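Local coordinates for protein gamma-resorcylate decarboxylase (Polaromonas, PDB 4QRO) that probably catalyses the manganese-dependent, non-oxidative decarboxylation of gamma-resorcylate (2,6-dihydroxybenzoate) to resorcinol, at residues 161-166 against 191-196; 214-219 against 255-260; 259-264 against 282-287. All coordinates share one frame; numbering follows the deposited sequence.

Contact 1 (161-166 against 191-196); sequences FYLHPR and QETAVH. With MN (manganese (II) ion), chain K; 38L (2-nitrobenzene-1,3-diol), chain M.
Thr193 of helix 188-202 meets Leu163 and Pro165 of segment 161-166, a strand-on-helix packing consistent with the (beta/alpha)8 barrel of the amidohydrolases. The strand and helix axes run at 138° to each other. At Thr193 CB the side chain forks. Its methyl CG2, placed anti to the backbone N while OG1 takes chi1 -48°, comes within 3.5 Å of Leu163 O and also faces Leu163 CG. The hydroxyl lies against the proline, OG1 standing 3.2 Å from Pro165 CA and close to CB and CG of the ring. This OG1 is also hydrogen-bonded to Phe189 O in its own helix and accepts from a water that donates a second hydrogen to His164 O, so the water links the helix to the His164 carbonyl. Farther along the helix, Leu163 CD1 sits over one face of the His196 ring, 4.1 Å from the centroid, while CD2 touches His196 CB. His196 NE2 is hydrogen-bonded to Tyr142 N. On the other side of the strand, His164 ND1 donates to a lone pair of Pro165 O, and His164 NE2 coordinates manganese at 2.3 Å.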
loop_
_atom_site.group_PDB
_atom_site.type_symbol
_atom_site.label_atom_id
_atom_site.label_comp_id
_atom_site.label_asym_id
_atom_site.label_seq_id
_atom_site.Cartn_x
_atom_site.Cartn_y
_atom_site.Cartn_z
ATOM N N PHE A 161 5.036 8.669 -19.112
ATOM C CA PHE A 161 5.912 9.113 -18.015
ATOM C C PHE A 161 5.872 7.993 -16.997
ATOM O O PHE A 161 4.793 7.669 -16.519
ATOM C CB PHE A 161 5.347 10.435 -17.447
ATOM C CG PHE A 161 6.108 11.022 -16.275
ATOM C CD1 PHE A 161 5.965 10.496 -14.985
ATOM C CD2 PHE A 161 6.900 12.145 -16.436
ATOM C CE1 PHE A 161 6.644 11.028 -13.915
ATOM C CE2 PHE A 161 7.561 12.710 -15.348
ATOM C CZ PHE A 161 7.434 12.154 -14.091
ATOM N N TYR A 162 7.032 7.425 -16.685
ATOM C CA TYR A 162 7.160 6.287 -15.758
ATOM C C TYR A 162 7.484 6.876 -14.416
ATOM O O TYR A 162 8.552 7.462 -14.232
ATOM C CB TYR A 162 8.278 5.351 -16.221
ATOM C CG TYR A 162 8.192 3.927 -15.711
ATOM C CD1 TYR A 162 8.131 3.647 -14.346
ATOM C CD2 TYR A 162 8.200 2.844 -16.610
ATOM C CE1 TYR A 162 8.053 2.338 -13.893
ATOM C CE2 TYR A 162 8.118 1.530 -16.166
ATOM C CZ TYR A 162 8.041 1.279 -14.809
ATOM O OH TYR A 162 7.981 -0.045 -14.387
ATOM N N LEU A 163 6.553 6.756 -13.468
ATOM C CA LEU A 163 6.751 7.309 -12.148
ATOM C C LEU A 163 7.302 6.152 -11.319
ATOM O O LEU A 163 6.563 5.264 -10.904
ATOM C CB LEU A 163 5.428 7.871 -11.596
ATOM C CG LEU A 163 5.496 8.379 -10.139
ATOM C CD1 LEU A 163 6.365 9.613 -10.013
ATOM C CD2 LEU A 163 4.093 8.670 -9.598
ATOM N N HIS A 164 8.618 6.144 -11.140
ATOM C CA HIS A 164 9.349 5.038 -10.512
ATOM C C HIS A 164 9.555 5.398 -9.048
ATOM O O HIS A 164 9.445 6.581 -8.665
ATOM C CB HIS A 164 10.702 4.868 -11.247
ATOM C CG HIS A 164 11.555 3.743 -10.763
ATOM N ND1 HIS A 164 12.489 3.896 -9.759
ATOM C CD2 HIS A 164 11.649 2.456 -11.174
ATOM C CE1 HIS A 164 13.111 2.749 -9.572
ATOM N NE2 HIS A 164 12.624 1.862 -10.418
ATOM N N PRO A 165 9.826 4.398 -8.196
ATOM C CA PRO A 165 10.042 4.796 -6.796
ATOM C C PRO A 165 11.343 5.499 -6.458
ATOM O O PRO A 165 12.307 5.510 -7.243
ATOM C CB PRO A 165 10.014 3.452 -6.033
ATOM C CG PRO A 165 9.289 2.513 -6.929
ATOM C CD PRO A 165 9.655 2.937 -8.327
ATOM N N ARG A 166 11.327 6.093 -5.271
ATOM C CA ARG A 166 12.515 6.419 -4.494
ATOM C C ARG A 166 12.060 6.288 -3.049
ATOM O O ARG A 166 10.848 6.169 -2.764
ATOM C CB ARG A 166 13.048 7.841 -4.769
ATOM C CG ARG A 166 12.092 8.952 -4.331
ATOM C CD ARG A 166 12.690 10.342 -4.428
ATOM N NE ARG A 166 13.874 10.481 -3.592
ATOM C CZ ARG A 166 14.765 11.461 -3.697
ATOM N NH1 ARG A 166 14.615 12.411 -4.620
ATOM N NH2 ARG A 166 15.822 11.473 -2.883
ATOM N N GLN A 191 4.677 2.519 -1.038
ATOM C CA GLN A 191 3.863 3.580 -0.404
ATOM C C GLN A 191 4.146 4.957 -1.018
ATOM O O GLN A 191 3.220 5.706 -1.349
ATOM C CB GLN A 191 4.086 3.639 1.121
ATOM C CG GLN A 191 3.867 5.002 1.775
ATOM C CD GLN A 191 2.411 5.414 1.865
ATOM O OE1 GLN A 191 1.517 4.691 1.420
ATOM N NE2 GLN A 191 2.170 6.557 2.459
ATOM N N GLU A 192 5.425 5.293 -1.133
ATOM C CA GLU A 192 5.847 6.584 -1.671
ATOM C C GLU A 192 5.260 6.816 -3.067
ATOM O O GLU A 192 4.689 7.872 -3.351
ATOM C CB GLU A 192 7.370 6.643 -1.718
ATOM C CG GLU A 192 7.921 7.936 -2.277
ATOM C CD GLU A 192 7.521 9.163 -1.476
ATOM O OE1 GLU A 192 7.545 9.117 -0.203
ATOM O OE2 GLU A 192 7.198 10.190 -2.135
ATOM N N THR A 193 5.348 5.798 -3.901
ATOM C CA THR A 193 4.951 5.911 -5.302
ATOM C C THR A 193 3.421 5.863 -5.469
ATOM O O THR A 193 2.846 6.607 -6.269
ATOM C CB THR A 193 5.659 4.806 -6.107
ATOM O OG1 THR A 193 7.058 4.793 -5.753
ATOM C CG2 THR A 193 5.477 4.999 -7.585
ATOM N N ALA A 194 2.760 4.986 -4.713
ATOM C CA ALA A 194 1.304 4.949 -4.694
ATOM C C ALA A 194 0.733 6.304 -4.305
ATOM O O ALA A 194 -0.198 6.779 -4.936
ATOM C CB ALA A 194 0.805 3.860 -3.742
ATOM N N VAL A 195 1.283 6.939 -3.264
ATOM C CA VAL A 195 0.757 8.234 -2.829
ATOM C C VAL A 195 1.037 9.347 -3.842
ATOM O O VAL A 195 0.158 10.155 -4.129
ATOM C CB VAL A 195 1.249 8.601 -1.422
ATOM C CG1 VAL A 195 0.841 10.018 -1.067
ATOM C CG2 VAL A 195 0.635 7.618 -0.423
ATOM N N HIS A 196 2.226 9.343 -4.436
ATOM C CA HIS A 196 2.525 10.313 -5.483
ATOM C C HIS A 196 1.525 10.173 -6.649
ATOM O O HIS A 196 0.976 11.183 -7.151
ATOM C CB HIS A 196 3.951 10.126 -5.935
ATOM C CG HIS A 196 4.537 11.313 -6.634
ATOM N ND1 HIS A 196 5.895 11.575 -6.617
ATOM C CD2 HIS A 196 3.964 12.322 -7.335
ATOM C CE1 HIS A 196 6.129 12.689 -7.294
ATOM N NE2 HIS A 196 4.975 13.152 -7.746
HETATM MN MN MN K . 13.340 -0.271 -10.667
HETATM O OAK 38L M . 12.524 -0.700 -8.509
HETATM N NAG 38L M . 13.022 -1.330 -7.617
HETATM O OAJ 38L M . 12.283 -1.968 -6.868
HETATM C CAA 38L M . 14.431 -1.322 -7.461
HETATM C CAF 38L M . 14.970 -2.034 -6.393
HETATM O OAH 38L M . 14.389 -3.203 -6.000
HETATM C CAE 38L M . 16.099 -1.559 -5.726
HETATM C CAD 38L M . 16.732 -0.398 -6.155
HETATM C CAC 38L M . 16.303 0.224 -7.325
HETATM C CAB 38L M . 15.184 -0.260 -8.001
HETATM O OAI 38L M . 14.821 0.326 -9.184
HETATM O O HOH W 1 7.992 7.440 -6.258
#

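Contact 2 (214-219 against 255-260); sequences IILGHM and ENFYLT. With 38L (2-nitrobenzene-1,3-diol), chain M.
Ile214 and Leu216 pair with Phe257 and Leu259 in parallel register, as neighbouring strands of the (beta/alpha)8-type barrel expected in an amidohydrolase. The strand axes pass 4.6 Å apart and cross at -26°. Four backbone hydrogen bonds join the segments: Ile214 N donates to Asn256 O, Tyr258 N to Ile214 O, Leu216 N to Tyr258 O and Thr260 N to Leu216 O, the last at 2.7 Å. Beyond the strand end Met219 N still reaches Thr260 O, so the pairing extends past Gly217 into the segment that carries His218. CA-H...O contacts fill in between these bonds, among them Phe257 CA to Ile214 O.

Apolar contacts gather on the face carrying Ile214, Leu216, Phe257 and Leu259. Ile214 and Phe257 lie side by side, with Ile214 CB over one face of the ring, 3.9 Å from its centroid, and Ile214 CG2 3.5 Å from Phe257 CE2. Leu216 CG approaches the rim of the same ring in its plane, and Leu216 CD1 comes to 3.8 Å from Phe257 CD2. Ala197 and Met201 of helix 188-202 also touch the Phe257 side chain. With Phe257 cut back to an alanine, the space between the two strands and helix 188-202 would probably be left partly unfilled, and Ile214 CB and Leu216 CD1 would lose the ring they pack on. On the opposite face Ile215 CG2 meets Thr260 CG2 at 3.6 Å, the two side chains crossing at about a right angle; with chi1 at 84°, Thr260 OG1 lies against Gly217 CA and is hydrogen-bonded to Tyr162 OH.

Polar contacts with the ligand belong to His218. Its ND1 is held by Glu221, and its NE2 makes a weak, bent hydrogen bond of 3.0 Å to OAK of the inhibitor's nitro group, with an N-H...O angle of 124°.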
loop_
_atom_site.group_PDB
_atom_site.type_symbol
_atom_site.label_atom_id
_atom_site.label_comp_id
_atom_site.label_asym_id
_atom_site.label_seq_id
_atom_site.Cartn_x
_atom_site.Cartn_y
_atom_site.Cartn_z
ATOM N N ILE A 214 0.572 7.477 -17.677
ATOM C CA ILE A 214 1.506 7.293 -16.577
ATOM C C ILE A 214 1.710 5.787 -16.375
ATOM O O ILE A 214 0.747 5.004 -16.387
ATOM C CB ILE A 214 0.974 7.929 -15.269
ATOM C CG1 ILE A 214 0.435 9.346 -15.519
ATOM C CG2 ILE A 214 2.028 7.877 -14.159
ATOM C CD1 ILE A 214 1.446 10.369 -15.980
ATOM N N ILE A 215 2.959 5.381 -16.206
ATOM C CA ILE A 215 3.302 3.984 -15.975
ATOM C C ILE A 215 3.781 3.824 -14.538
ATOM O O ILE A 215 4.593 4.622 -14.040
ATOM C CB ILE A 215 4.409 3.515 -16.919
ATOM C CG1 ILE A 215 4.010 3.783 -18.381
ATOM C CG2 ILE A 215 4.676 2.027 -16.732
ATOM C CD1 ILE A 215 5.085 3.463 -19.373
ATOM N N LEU A 216 3.279 2.783 -13.875
ATOM C CA LEU A 216 3.760 2.376 -12.550
ATOM C C LEU A 216 4.348 0.967 -12.593
ATOM O O LEU A 216 3.783 0.057 -13.200
ATOM C CB LEU A 216 2.635 2.412 -11.521
ATOM C CG LEU A 216 1.910 3.731 -11.317
ATOM C CD1 LEU A 216 0.740 3.526 -10.376
ATOM C CD2 LEU A 216 2.856 4.795 -10.779
ATOM N N GLY A 217 5.474 0.759 -11.932
ATOM C CA GLY A 217 6.005 -0.580 -11.829
ATOM C C GLY A 217 5.369 -1.364 -10.699
ATOM O O GLY A 217 4.464 -0.884 -10.001
ATOM N N HIS A 218 5.889 -2.562 -10.503
ATOM C CA HIS A 218 5.625 -3.334 -9.277
ATOM C C HIS A 218 4.132 -3.647 -9.119
ATOM O O HIS A 218 3.586 -3.694 -8.016
ATOM C CB HIS A 218 6.244 -2.603 -8.083
ATOM C CG HIS A 218 7.650 -2.129 -8.352
ATOM N ND1 HIS A 218 7.972 -0.805 -8.573
ATOM C CD2 HIS A 218 8.797 -2.828 -8.553
ATOM C CE1 HIS A 218 9.270 -0.704 -8.844
ATOM N NE2 HIS A 218 9.790 -1.917 -8.829
ATOM N N MET A 219 3.473 -3.842 -10.256
ATOM C CA MET A 219 2.052 -4.159 -10.280
ATOM C C MET A 219 1.191 -2.998 -9.786
ATOM O O MET A 219 0.054 -3.205 -9.361
ATOM C CB MET A 219 1.769 -5.411 -9.447
ATOM C CG MET A 219 2.176 -6.710 -10.123
ATOM S SD MET A 219 1.373 -6.943 -11.720
ATOM C CE MET A 219 1.788 -8.652 -12.062
ATOM N N GLU A 255 -8.152 5.041 -16.895
ATOM C CA GLU A 255 -7.970 5.742 -18.167
ATOM C C GLU A 255 -6.563 6.255 -18.494
ATOM O O GLU A 255 -6.239 6.407 -19.673
ATOM C CB GLU A 255 -8.963 6.878 -18.272
ATOM C CG GLU A 255 -10.385 6.395 -18.489
ATOM C CD GLU A 255 -11.397 7.490 -18.270
ATOM O OE1 GLU A 255 -11.014 8.680 -18.194
ATOM O OE2 GLU A 255 -12.586 7.156 -18.169
ATOM N N ASN A 256 -5.763 6.559 -17.473
ATOM C CA ASN A 256 -4.473 7.243 -17.653
ATOM C C ASN A 256 -3.265 6.436 -17.208
ATOM O O ASN A 256 -2.140 6.862 -17.420
ATOM C CB ASN A 256 -4.521 8.587 -16.899
ATOM C CG ASN A 256 -5.543 9.546 -17.491
ATOM O OD1 ASN A 256 -6.674 9.660 -16.995
ATOM N ND2 ASN A 256 -5.169 10.213 -18.582
ATOM N N PHE A 257 -3.498 5.284 -16.579
ATOM C CA PHE A 257 -2.422 4.474 -16.040
ATOM C C PHE A 257 -2.189 3.151 -16.750
ATOM O O PHE A 257 -3.125 2.512 -17.243
ATOM C CB PHE A 257 -2.637 4.244 -14.520
ATOM C CG PHE A 257 -2.271 5.445 -13.696
ATOM C CD1 PHE A 257 -3.080 6.586 -13.696
ATOM C CD2 PHE A 257 -1.076 5.492 -13.015
ATOM C CE1 PHE A 257 -2.713 7.717 -12.982
ATOM C CE2 PHE A 257 -0.707 6.634 -12.319
ATOM C CZ PHE A 257 -1.529 7.736 -12.296
ATOM N N TYR A 258 -0.910 2.753 -16.775
ATOM C CA TYR A 258 -0.439 1.423 -17.157
ATOM C C TYR A 258 0.432 0.888 -15.999
ATOM O O TYR A 258 1.090 1.656 -15.305
ATOM C CB TYR A 258 0.372 1.432 -18.455
ATOM C CG TYR A 258 -0.399 1.978 -19.644
ATOM C CD1 TYR A 258 -0.680 3.343 -19.718
ATOM C CD2 TYR A 258 -0.846 1.155 -20.680
ATOM C CE1 TYR A 258 -1.401 3.870 -20.758
ATOM C CE2 TYR A 258 -1.560 1.698 -21.760
ATOM C CZ TYR A 258 -1.841 3.057 -21.773
ATOM O OH TYR A 258 -2.549 3.670 -22.789
ATOM N N LEU A 259 0.407 -0.423 -15.786
ATOM C CA LEU A 259 1.181 -1.084 -14.728
ATOM C C LEU A 259 2.168 -2.047 -15.341
ATOM O O LEU A 259 1.810 -2.732 -16.284
ATOM C CB LEU A 259 0.240 -1.923 -13.830
ATOM C CG LEU A 259 -1.032 -1.220 -13.387
ATOM C CD1 LEU A 259 -1.794 -2.112 -12.383
ATOM C CD2 LEU A 259 -0.709 0.153 -12.797
ATOM N N THR A 260 3.395 -2.132 -14.812
ATOM C CA THR A 260 4.304 -3.203 -15.230
ATOM C C THR A 260 4.463 -4.279 -14.174
ATOM O O THR A 260 4.087 -4.082 -13.030
ATOM C CB THR A 260 5.697 -2.707 -15.688
ATOM O OG1 THR A 260 6.562 -2.521 -14.564
ATOM C CG2 THR A 260 5.572 -1.437 -16.458
HETATM O OAK 38L M . 12.524 -0.700 -8.509
HETATM N NAG 38L M . 13.022 -1.330 -7.617
HETATM O OAJ 38L M . 12.283 -1.968 -6.868
HETATM C CAA 38L M . 14.431 -1.322 -7.461
HETATM C CAF 38L M . 14.970 -2.034 -6.393
HETATM O OAH 38L M . 14.389 -3.203 -6.000
HETATM C CAE 38L M . 16.099 -1.559 -5.726
HETATM C CAD 38L M . 16.732 -0.398 -6.155
HETATM C CAC 38L M . 16.303 0.224 -7.325
HETATM C CAB 38L M . 15.184 -0.260 -8.001
HETATM O OAI 38L M . 14.821 0.326 -9.184
#

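Contact 3 (259-264 against 282-287); sequences LTTSGN and ILFSTD. With MN (manganese (II) ion), chain K; 38L (2-nitrobenzene-1,3-diol), chain M.
Leu259 and Thr260 pair in parallel with Ile282 and Leu283, and the touching parts of the two backbones run 32° apart. Leu283 N donates to Leu259 O at 2.8 Å, and Thr261 N returns a more bent bond to Leu283 O, its N-H...O angle 137°. Beyond these two bonds the strands give out: Thr261 still lies opposite Phe284, but Ser262 has Thr286 as its nearest neighbour, so the register has shifted by one residue between Thr261 and Ser262. Segment 259-264 then folds into a type II turn from Thr261 to Asn264, with Gly263 at positive phi.

Thr261 bridges the point where the register slips. With chi1 at 68° its OG1 sits between the backbone N and the carbonyl carbon, and there it donates to a lone pair of Ser285 O, 3.0 Å away. The side chains of Thr261 and Ile282 cross at about a right angle, with Thr261 CG2 4.1 Å from Ile282 CG2.

This is the strand pairing of a beta-alpha-beta crossover, in which helix 267-276 connects strand 257-260 to strand 282-283; Ile282 packs against that helix at Leu270, Ala273 and Ile274. Ser285 OG, 3.6 Å from Thr260 CB, donates to Phe284 O and is also hydrogen-bonded to Leu7 N of strand 4-11. Ser262 turns its hydroxyl to Glu8 OE2 and His218 N, while its CB rests 3.9 Å from Asp287 CB.

At the loop end the two oxygens of the Asp287 carboxylate have different partners. OD1 coordinates manganese at 2.2 Å, alongside Glu8, His10 and His164 and the inhibitor oxygens OAK and OAI. OD2 is hydrogen-bonded to His218 NE2 and lies 2.8 Å from the nitro nitrogen NAG of the inhibitor.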
loop_
_atom_site.group_PDB
_atom_site.type_symbol
_atom_site.label_atom_id
_atom_site.label_comp_id
_atom_site.label_asym_id
_atom_site.label_seq_id
_atom_site.Cartn_x
_atom_site.Cartn_y
_atom_site.Cartn_z
ATOM N N LEU A 259 0.407 -0.423 -15.786
ATOM C CA LEU A 259 1.181 -1.084 -14.728
ATOM C C LEU A 259 2.168 -2.047 -15.341
ATOM O O LEU A 259 1.810 -2.732 -16.284
ATOM C CB LEU A 259 0.240 -1.923 -13.830
ATOM C CG LEU A 259 -1.032 -1.220 -13.387
ATOM C CD1 LEU A 259 -1.794 -2.112 -12.383
ATOM C CD2 LEU A 259 -0.709 0.153 -12.797
ATOM N N THR A 260 3.395 -2.132 -14.812
ATOM C CA THR A 260 4.304 -3.203 -15.230
ATOM C C THR A 260 4.463 -4.279 -14.174
ATOM O O THR A 260 4.087 -4.082 -13.030
ATOM C CB THR A 260 5.697 -2.707 -15.688
ATOM O OG1 THR A 260 6.562 -2.521 -14.564
ATOM C CG2 THR A 260 5.572 -1.437 -16.458
ATOM N N THR A 261 5.022 -5.415 -14.603
ATOM C CA THR A 261 5.207 -6.561 -13.725
ATOM C C THR A 261 6.556 -6.529 -12.990
ATOM O O THR A 261 6.930 -7.491 -12.344
ATOM C CB THR A 261 5.088 -7.896 -14.513
ATOM O OG1 THR A 261 6.201 -8.039 -15.414
ATOM C CG2 THR A 261 3.768 -7.961 -15.305
ATOM N N SER A 262 7.283 -5.426 -13.052
ATOM C CA SER A 262 8.602 -5.406 -12.469
ATOM C C SER A 262 8.600 -5.781 -10.985
ATOM O O SER A 262 7.787 -5.283 -10.198
ATOM C CB SER A 262 9.216 -4.042 -12.615
ATOM O OG SER A 262 8.405 -3.075 -11.975
ATOM N N GLY A 263 9.539 -6.656 -10.623
ATOM C CA GLY A 263 9.794 -6.991 -9.238
ATOM C C GLY A 263 8.583 -7.495 -8.484
ATOM O O GLY A 263 8.550 -7.415 -7.266
ATOM N N ASN A 264 7.585 -8.023 -9.182
ATOM C CA ASN A 264 6.369 -8.496 -8.485
ATOM C C ASN A 264 5.799 -9.731 -9.208
ATOM O O ASN A 264 4.709 -9.736 -9.807
ATOM C CB ASN A 264 5.373 -7.340 -8.299
ATOM C CG ASN A 264 4.512 -7.491 -7.024
ATOM O OD1 ASN A 264 4.401 -8.584 -6.448
ATOM N ND2 ASN A 264 3.892 -6.400 -6.603
ATOM N N ILE A 282 -1.452 -3.787 -18.639
ATOM C CA ILE A 282 -0.383 -4.450 -17.918
ATOM C C ILE A 282 0.759 -4.798 -18.887
ATOM O O ILE A 282 0.524 -5.328 -19.960
ATOM C CB ILE A 282 -0.917 -5.686 -17.165
ATOM C CG1 ILE A 282 -1.998 -5.210 -16.180
ATOM C CG2 ILE A 282 0.197 -6.337 -16.366
ATOM C CD1 ILE A 282 -2.743 -6.323 -15.475
ATOM N N LEU A 283 1.981 -4.433 -18.493
ATOM C CA LEU A 283 3.157 -4.600 -19.300
ATOM C C LEU A 283 4.200 -5.462 -18.587
ATOM O O LEU A 283 4.470 -5.256 -17.413
ATOM C CB LEU A 283 3.775 -3.227 -19.589
ATOM C CG LEU A 283 2.822 -2.083 -19.993
ATOM C CD1 LEU A 283 3.554 -0.767 -20.240
ATOM C CD2 LEU A 283 2.071 -2.452 -21.230
ATOM N N PHE A 284 4.815 -6.387 -19.326
ATOM C CA PHE A 284 5.953 -7.136 -18.820
ATOM C C PHE A 284 7.110 -6.184 -18.533
ATOM O O PHE A 284 7.318 -5.222 -19.255
ATOM C CB PHE A 284 6.369 -8.241 -19.804
ATOM C CG PHE A 284 7.597 -9.021 -19.370
ATOM C CD1 PHE A 284 7.543 -9.936 -18.334
ATOM C CD2 PHE A 284 8.817 -8.806 -19.985
ATOM C CE1 PHE A 284 8.669 -10.654 -17.967
ATOM C CE2 PHE A 284 9.936 -9.499 -19.615
ATOM C CZ PHE A 284 9.874 -10.418 -18.589
ATOM N N SER A 285 7.803 -6.415 -17.422
ATOM C CA SER A 285 9.086 -5.758 -17.141
ATOM C C SER A 285 9.764 -6.576 -16.072
ATOM O O SER A 285 9.123 -7.416 -15.448
ATOM C CB SER A 285 8.900 -4.316 -16.678
ATOM O OG SER A 285 8.539 -3.491 -17.788
ATOM N N THR A 286 11.055 -6.347 -15.874
ATOM C CA THR A 286 11.844 -7.183 -15.005
ATOM C C THR A 286 12.381 -6.464 -13.758
ATOM O O THR A 286 12.400 -7.064 -12.682
ATOM C CB THR A 286 13.039 -7.809 -15.770
ATOM O OG1 THR A 286 13.978 -6.787 -16.086
ATOM C CG2 THR A 286 12.599 -8.476 -17.049
ATOM N N ASP A 287 12.794 -5.186 -13.892
ATOM C CA ASP A 287 13.574 -4.470 -12.867
ATOM C C ASP A 287 15.048 -4.919 -12.810
ATOM O O ASP A 287 15.723 -4.699 -11.820
ATOM C CB ASP A 287 12.941 -4.590 -11.488
ATOM C CG ASP A 287 13.110 -3.329 -10.644
ATOM O OD1 ASP A 287 13.790 -2.346 -11.071
ATOM O OD2 ASP A 287 12.535 -3.332 -9.535
HETATM MN MN MN K . 13.340 -0.271 -10.667
HETATM O OAK 38L M . 12.524 -0.700 -8.509
HETATM N NAG 38L M . 13.022 -1.330 -7.617
HETATM O OAJ 38L M . 12.283 -1.968 -6.868
HETATM C CAA 38L M . 14.431 -1.322 -7.461
HETATM C CAF 38L M . 14.970 -2.034 -6.393
HETATM O OAH 38L M . 14.389 -3.203 -6.000
HETATM C CAE 38L M . 16.099 -1.559 -5.726
HETATM C CAD 38L M . 16.732 -0.398 -6.155
HETATM C CAC 38L M . 16.303 0.224 -7.325
HETATM C CAB 38L M . 15.184 -0.260 -8.001
HETATM O OAI 38L M . 14.821 0.326 -9.184
#

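How the contacts relate
The three contacts illustrate how strands of one parallel sheet bring residues to a common site: contacts 1 and 3 each give a manganese ligand, contact 2 gives His218 of the inhibitor pocket. Contact 1 joins contact 2 through Phe161 O and Ile215 N, 2.9 Å apart, and contacts 2 and 3 share Leu259 and Thr260. Tyr162 OH, from contact 1, lies 2.9 Å from Thr260 OG1. Between contacts 2 and 3, His218 N reaches Ser262 OG at 3.0 Å, and His218 O reaches Asn264 ND2 at 3.1 Å. His164 and Asp287 bind manganese from contacts whose centres are about 14 Å apart, with His218 beside the nitro group. Arg229 and Asn234 of the second subunit also hold the inhibitor.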